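Local coordinates for catechol 1,2 dioxygenase (Acinetobacter radioresistens, PDB 2XSU), which probably catalyses the ferric-iron-dependent intradiol cleavage of catechol by dioxygen to cis,cis-muconate in the beta-ketoadipate pathway, at residues Ala97-Gly102 / Glu292-Ala297; Asp135-Glu140 / Thr195-Gly200. The protein carries 1 engineered substitution. One frame throughout, in Å; residues are numbered along the deposited sequence.

The two contacts lie 29 Å apart between centres, with nearest atoms about 11 Å from each other, and share one mixed beta-sheet in which strands 136-145 and 284-293 are parallel neighbours. Interaction 2 pairs the start of strand 136-145 with the end of strand 190-196, near the ferric site. Interaction 1 joins the loop after helix 82-96 to the end of strand 284-293, away from the iron. Along the chain, both segments of interaction 2 fall between the two segments of interaction 1. Interaction 1 thus fastens the chain leaving the helical part to the catalytic beta domain, while interaction 2 lies wholly within that domain, where the chain turns off strand 190-196 toward the ferric site.

Interaction 1: residues Ala97-Gly102 / Glu292-Ala297; sequences AGITGG and ELVKEA
The carboxylate of Glu-292 and the peptide plane joining Gly-101 to Gly-102 meet edge against edge, the two planes tilted by roughly 30°. OE2 of Glu-292 lies close to the peptide plane on its N-H side and takes the hydrogen of Gly-102 N at 2.9 Å, with an N-H...O angle of 157°. The lone pair used is the anti one, directed away from OE1. Glu-292 reaches this edge because CG stands anti to its backbone N (chi1 175°) and the chain beyond is extended. On the way, its CG passes 4.0 Å from Gly-102 CA.

Val-294 comes at one face of this peptide near its rim, CG2 lying above the plane outside the carbonyl oxygen, on the side of Gly-102 CA, 3.4 Å from Gly-101 O and 3.7 Å from Gly-101 C. CG2 also lies 3.8 Å from Gly-102 CA, while the other branch, CG1, turns to Ile-99 and meets CG2 of that residue at 3.9 Å, the two side chains crossing obliquely. Val-294 thus fits under the loop with one methyl on polar backbone and one on an apolar side chain. Gly-102 CA also makes a bent CA-H...O contact with Glu-292 O, 3.3 Å apart. Both Gly-101 and Gly-102 have positive phi, a conformation that glycine accepts readily, and at Gly-102 a side chain would collide with Val-294 CG2 and with the carbonyl oxygen before it.

Helix 82-96 ends just before this loop in a Schellman motif at Gly-98. The opposing strand, 284-293, belongs to the mixed sheet, where Leu-293 bonds through its backbone to Thr-144. Thr-103 continues the join by bonding Glu-292, and Arg-236, Ala-300 and Pro-301 pack on Ile-99, making this a surface seam between the loop leaving helix 82-96 and the end of strand 284-293.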
# COMPACT_ATOMS: atom_id res chain seq x y z
N ALA A 97 -16.02 -16.72 24.16
CA ALA A 97 -15.98 -16.18 25.53
C ALA A 97 -17.31 -16.27 26.29
O ALA A 97 -17.39 -15.92 27.48
CB ALA A 97 -15.48 -14.70 25.49
N GLY A 98 -18.36 -16.73 25.61
CA GLY A 98 -19.70 -16.77 26.20
C GLY A 98 -20.38 -15.41 26.28
O GLY A 98 -21.45 -15.28 26.90
N ILE A 99 -19.78 -14.41 25.63
CA ILE A 99 -20.39 -13.09 25.56
C ILE A 99 -21.50 -13.16 24.55
O ILE A 99 -21.27 -13.39 23.35
CB ILE A 99 -19.40 -11.99 25.13
CG1 ILE A 99 -18.20 -11.95 26.08
CG2 ILE A 99 -20.11 -10.62 25.05
CD1 ILE A 99 -17.08 -11.10 25.60
N THR A 100 -22.71 -13.01 25.06
CA THR A 100 -23.89 -12.97 24.25
C THR A 100 -24.68 -11.70 24.58
O THR A 100 -24.42 -11.01 25.59
CB THR A 100 -24.82 -14.19 24.51
OG1 THR A 100 -25.36 -14.11 25.84
CG2 THR A 100 -24.08 -15.53 24.33
N GLY A 101 -25.66 -11.42 23.73
CA GLY A 101 -26.50 -10.27 23.90
C GLY A 101 -25.82 -9.02 23.39
O GLY A 101 -24.67 -9.04 22.92
N GLY A 102 -26.53 -7.92 23.49
CA GLY A 102 -26.02 -6.67 23.00
C GLY A 102 -26.42 -6.42 21.56
O GLY A 102 -26.63 -7.34 20.74
N GLU A 292 -28.47 -1.81 23.21
CA GLU A 292 -28.20 -2.62 24.39
C GLU A 292 -26.70 -2.89 24.49
O GLU A 292 -26.08 -3.45 23.57
CB GLU A 292 -28.99 -3.93 24.29
CG GLU A 292 -28.74 -4.96 25.37
CD GLU A 292 -29.59 -6.22 25.14
OE1 GLU A 292 -30.83 -6.15 25.33
OE2 GLU A 292 -29.02 -7.26 24.73
N LEU A 293 -26.12 -2.49 25.62
CA LEU A 293 -24.70 -2.69 25.89
C LEU A 293 -24.46 -3.87 26.83
O LEU A 293 -25.28 -4.14 27.73
CB LEU A 293 -24.08 -1.41 26.49
CG LEU A 293 -24.13 -0.14 25.65
CD1 LEU A 293 -23.54 1.03 26.46
CD2 LEU A 293 -23.36 -0.35 24.36
N VAL A 294 -23.34 -4.55 26.62
CA VAL A 294 -22.94 -5.70 27.43
C VAL A 294 -21.99 -5.21 28.53
O VAL A 294 -21.12 -4.38 28.29
CB VAL A 294 -22.26 -6.78 26.55
CG1 VAL A 294 -21.76 -7.97 27.38
CG2 VAL A 294 -23.23 -7.27 25.45
N LYS A 295 -22.16 -5.71 29.76
CA LYS A 295 -21.26 -5.31 30.84
C LYS A 295 -19.83 -5.82 30.61
O LYS A 295 -19.61 -6.93 30.09
CB LYS A 295 -21.77 -5.75 32.24
CG LYS A 295 -21.96 -7.26 32.42
CD LYS A 295 -21.77 -7.70 33.89
CE LYS A 295 -21.98 -9.22 34.10
NZ LYS A 295 -21.42 -10.11 33.02
N GLU A 296 -18.86 -4.98 30.95
CA GLU A 296 -17.45 -5.36 30.84
C GLU A 296 -17.16 -6.40 31.90
O GLU A 296 -17.40 -6.16 33.08
CB GLU A 296 -16.54 -4.16 31.08
CG GLU A 296 -16.34 -3.24 29.89
CD GLU A 296 -15.51 -1.99 30.24
OE1 GLU A 296 -15.44 -1.63 31.44
OE2 GLU A 296 -14.95 -1.37 29.30
N ALA A 297 -16.69 -7.56 31.48
CA ALA A 297 -16.28 -8.62 32.41
C ALA A 297 -14.78 -8.80 32.28
O ALA A 297 -14.19 -8.49 31.24
CB ALA A 297 -17.00 -9.93 32.09

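Interaction 2: residues Asp135-Glu140 / Thr195-Gly200; sequences DTLIIE and TTMPVG
Leu-137 and Thr-195 rise side by side from the same face of the sheet, pointing the same way, with Leu-137 CD2 4.0 Å from Thr-195 CG2. That methyl occupies the crowded position between the backbone N and the carbonyl carbon, because OG1 of Thr-195 is anti to the N (chi1 -169°). OG1 is thereby left to hydrogen bond with His-160 NE2, while CG2 serves the apolar side, where Ile-139 CD1 also touches it at 4.0 Å.

Met-197 crosses Leu-137 at about a right angle. The bend at chi2 (-64°) lays SD against the forked end of the leucine, 4.0 Å from both CD1 and CD2. Leu-137 CD2 further meets the ring of Pro-198 at CD, 4.1 Å away. Earlier along the methionine, CG packs on Asp-135 CB at 3.7 Å; the carboxylate of Asp-135 is instead engaged by Lys-285 in a salt bridge.

Backbone bonds set these positions. Leu-137 and Thr-195 form an antiparallel hydrogen-bonded pair, Thr-195 N giving to Leu-137 O at 2.7 Å and Leu-137 N returning a bond to Thr-195 O at 2.9 Å. Next comes the non-hydrogen-bonded pair Thr-136 with Thr-196, whose side chains diverge, and then Met-197 N bonds Asp-135 O as the second chain leaves the strand.

This end of the antiparallel pair belongs to the beta domain of the intradiol dioxygenases, of the transthyretin clan. The side chain of Pro-198 lies about 6 Å from that of the iron ligand His-225, and the departing chain runs directly to Tyr-201, another ligand of the ferric site.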
# COMPACT_ATOMS: atom_id res chain seq x y z
N ASP A 135 -35.53 15.32 3.25
CA ASP A 135 -36.45 15.05 4.37
C ASP A 135 -35.76 15.25 5.72
O ASP A 135 -34.58 14.90 5.89
CB ASP A 135 -36.99 13.61 4.35
CG ASP A 135 -37.92 13.33 3.18
OD1 ASP A 135 -38.47 14.27 2.58
OD2 ASP A 135 -38.14 12.13 2.92
N THR A 136 -36.50 15.83 6.66
CA THR A 136 -36.10 15.85 8.06
C THR A 136 -36.26 14.45 8.66
O THR A 136 -37.19 13.70 8.34
CB THR A 136 -37.01 16.83 8.84
OG1 THR A 136 -36.76 18.16 8.37
CG2 THR A 136 -36.71 16.78 10.30
N LEU A 137 -35.28 14.05 9.49
CA LEU A 137 -35.31 12.77 10.20
C LEU A 137 -35.07 13.01 11.68
O LEU A 137 -34.13 13.71 12.04
CB LEU A 137 -34.19 11.85 9.67
CG LEU A 137 -33.92 10.57 10.47
CD1 LEU A 137 -35.11 9.61 10.45
CD2 LEU A 137 -32.68 9.88 9.88
N ILE A 138 -35.93 12.43 12.52
CA ILE A 138 -35.67 12.31 13.95
C ILE A 138 -35.28 10.87 14.26
O ILE A 138 -36.01 9.91 13.87
CB ILE A 138 -36.90 12.70 14.79
CG1 ILE A 138 -37.12 14.22 14.66
CG2 ILE A 138 -36.72 12.23 16.25
CD1 ILE A 138 -38.41 14.76 15.30
N ILE A 139 -34.15 10.71 14.93
CA ILE A 139 -33.71 9.42 15.43
C ILE A 139 -33.78 9.46 16.93
O ILE A 139 -33.30 10.42 17.55
CB ILE A 139 -32.22 9.12 15.09
CG1 ILE A 139 -31.97 9.34 13.61
CG2 ILE A 139 -31.84 7.72 15.54
CD1 ILE A 139 -30.47 9.32 13.24
N GLU A 140 -34.38 8.44 17.54
CA GLU A 140 -34.32 8.35 19.00
C GLU A 140 -34.25 6.95 19.52
O GLU A 140 -34.58 5.98 18.81
CB GLU A 140 -35.42 9.15 19.69
CG GLU A 140 -36.80 8.65 19.55
CD GLU A 140 -37.84 9.71 20.00
OE1 GLU A 140 -38.96 9.69 19.51
OE2 GLU A 140 -37.52 10.59 20.83
N THR A 195 -32.13 15.51 12.55
CA THR A 195 -31.17 15.53 11.44
C THR A 195 -31.89 15.47 10.09
O THR A 195 -33.06 15.90 9.99
CB THR A 195 -30.12 14.37 11.64
OG1 THR A 195 -29.04 14.53 10.72
CG2 THR A 195 -30.75 12.98 11.53
N THR A 196 -31.18 14.99 9.07
CA THR A 196 -31.74 14.81 7.72
C THR A 196 -31.53 13.38 7.26
O THR A 196 -30.65 12.68 7.79
CB THR A 196 -31.15 15.79 6.71
OG1 THR A 196 -29.71 15.72 6.73
CG2 THR A 196 -31.58 17.22 7.04
N MET A 197 -32.38 12.93 6.34
CA MET A 197 -32.28 11.54 5.83
C MET A 197 -30.98 11.33 5.06
O MET A 197 -30.77 12.01 4.07
CB MET A 197 -33.46 11.27 4.89
CG MET A 197 -34.78 10.92 5.57
SD MET A 197 -34.76 9.37 6.51
CE MET A 197 -33.37 8.48 5.71
N PRO A 198 -30.10 10.40 5.51
CA PRO A 198 -28.93 10.11 4.68
C PRO A 198 -29.30 9.36 3.41
O PRO A 198 -30.26 8.58 3.39
CB PRO A 198 -28.08 9.20 5.57
CG PRO A 198 -29.06 8.49 6.41
CD PRO A 198 -30.14 9.55 6.71
N VAL A 199 -28.55 9.61 2.34
CA VAL A 199 -28.65 8.82 1.12
C VAL A 199 -27.41 7.93 1.03
O VAL A 199 -26.35 8.28 1.54
CB VAL A 199 -28.82 9.75 -0.11
CG1 VAL A 199 -27.55 10.42 -0.46
CG2 VAL A 199 -29.38 8.99 -1.27
N GLY A 200 -27.58 6.75 0.45
CA GLY A 200 -26.45 5.89 0.16
C GLY A 200 -25.58 6.55 -0.90
O GLY A 200 -25.98 7.50 -1.56